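Periplasmic divalent cation tolerance protein CutA (Pyrococcus horikoshii, PDB 1UKU) binds copper(II) and takes part in resistance toward heavy metals, forming homotrimers that copper binding probably drives into larger assemblies. Local coordinates at the interface of chains A and B. Residues are numbered along the deposited sequence; one frame, centred on the assembly and turned at random. Chains: chain A/B, periplasmic divalent cation tolerance protein CutA.

The interface of chains A and B. Residues chain A 22, 25, 28, 95, 99; chain B 39-40.
The indole of B:Trp40, near the end of strand 29-41, lies against A:Arg25 and A:Leu22 of the neighbouring subunit, in a subunit contact of the CutA1-family homotrimer. The guanidinium of A:Arg25 stacks on the indole as a cation-pi contact: guanidinium and indole planes are 3° apart, with A:Arg25 CZ 3.3 Å from the centroid of the five-membered ring and NH2 reaching over the six-membered ring. A bend at chi2 (-87°) turns the arginine chain and lays its guanidinium over one face of the indole.

On its own subunit the guanidinium is held in rotation by A:Glu99, the last residue of helix 90-99. A:Arg25 NH1 forms a salt bridge to carboxylate OE2, at 2.7 Å on the anti lone pair, and a hydrogen bond of 2.8 Å to the backbone O of the same residue. Both acceptors lie in the guanidinium plane, so the stacking face stays presented to the indole.

At the indole edge, B:Trp40 NE1 donates a hydrogen bond of 2.8 Å to A:Leu22 O, near the C-terminal end of helix 11-23. The acceptor lies in the ring plane, but the N-H comes from above the carbonyl plane and the bond is bent (139° at H). A:Leu22 CD2 packs 3.9 Å from B:Trp40 CD1.

Water supplements the direct contacts: water 1 links B:Trp40 N to A:Ala28 O, while water 2 bridges B:Trp40 O and A:Trp95 NE1, the longer leg being the 3.3 Å from the water to NE1.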
# COMPACT_ATOMS: atom_id res chain seq x y z
N LEU A 22 20.03 -0.01 -0.39
CA LEU A 22 20.37 -0.25 -1.79
C LEU A 22 21.86 -0.57 -1.92
O LEU A 22 22.24 -1.52 -2.60
CB LEU A 22 19.98 0.94 -2.68
CG LEU A 22 18.47 1.04 -2.96
CD1 LEU A 22 18.10 2.43 -3.43
CD2 LEU A 22 18.02 0.02 -3.98
N ARG A 25 22.61 -3.90 -1.03
CA ARG A 25 21.97 -4.80 -1.97
C ARG A 25 20.88 -5.66 -1.28
O ARG A 25 20.53 -6.76 -1.69
CB ARG A 25 23.05 -5.55 -2.76
CG ARG A 25 23.79 -4.59 -3.74
CD ARG A 25 23.11 -4.49 -5.04
NE ARG A 25 23.74 -3.62 -6.04
CZ ARG A 25 23.25 -3.43 -7.27
NH1 ARG A 25 22.13 -4.00 -7.62
NH2 ARG A 25 23.86 -2.62 -8.15
N ALA A 28 15.79 -4.09 -3.89
CA ALA A 28 15.93 -3.69 -5.28
C ALA A 28 15.42 -2.29 -5.55
O ALA A 28 15.87 -1.62 -6.48
CB ALA A 28 15.22 -4.66 -6.19
N TRP A 95 14.68 -8.99 -12.76
CA TRP A 95 15.43 -7.78 -12.48
C TRP A 95 15.66 -7.63 -10.98
O TRP A 95 16.75 -7.35 -10.54
CB TRP A 95 14.67 -6.56 -13.03
CG TRP A 95 15.29 -5.26 -12.65
CD1 TRP A 95 16.37 -4.65 -13.24
CD2 TRP A 95 14.91 -4.41 -11.57
NE1 TRP A 95 16.68 -3.48 -12.59
CE2 TRP A 95 15.78 -3.30 -11.57
CE3 TRP A 95 13.90 -4.46 -10.60
CZ2 TRP A 95 15.68 -2.28 -10.63
CZ3 TRP A 95 13.81 -3.43 -9.68
CH2 TRP A 95 14.68 -2.38 -9.70
N GLU A 99 19.30 -7.56 -9.05
CA GLU A 99 19.74 -6.35 -8.34
C GLU A 99 19.95 -6.54 -6.84
O GLU A 99 20.41 -5.63 -6.17
CB GLU A 99 18.74 -5.22 -8.58
CG GLU A 99 18.63 -4.77 -10.04
CD GLU A 99 19.89 -4.12 -10.65
OE1 GLU A 99 19.80 -3.81 -11.86
OE2 GLU A 99 20.96 -3.92 -10.02
N TYR B 39 16.37 3.31 -6.82
CA TYR B 39 16.75 1.98 -7.27
C TYR B 39 18.12 2.09 -7.94
O TYR B 39 18.67 3.17 -8.05
CB TYR B 39 15.69 1.41 -8.21
CG TYR B 39 15.37 2.31 -9.36
CD1 TYR B 39 14.36 3.24 -9.27
CD2 TYR B 39 16.12 2.28 -10.54
CE1 TYR B 39 14.08 4.10 -10.30
CE2 TYR B 39 15.84 3.12 -11.59
CZ TYR B 39 14.83 4.04 -11.45
OH TYR B 39 14.54 4.91 -12.49
N TRP B 40 18.68 0.94 -8.33
CA TRP B 40 19.98 0.89 -9.01
C TRP B 40 19.81 0.99 -10.50
O TRP B 40 18.94 0.33 -11.06
CB TRP B 40 20.69 -0.43 -8.76
CG TRP B 40 21.28 -0.56 -7.44
CD1 TRP B 40 20.78 -1.26 -6.39
CD2 TRP B 40 22.50 0.05 -6.98
NE1 TRP B 40 21.61 -1.14 -5.31
CE2 TRP B 40 22.67 -0.32 -5.63
CE3 TRP B 40 23.45 0.89 -7.57
CZ2 TRP B 40 23.77 0.09 -4.87
CZ3 TRP B 40 24.55 1.31 -6.81
CH2 TRP B 40 24.70 0.91 -5.48
O HOH W 1 17.82 -1.80 -8.01
O HOH W 2 17.95 -0.55 -13.38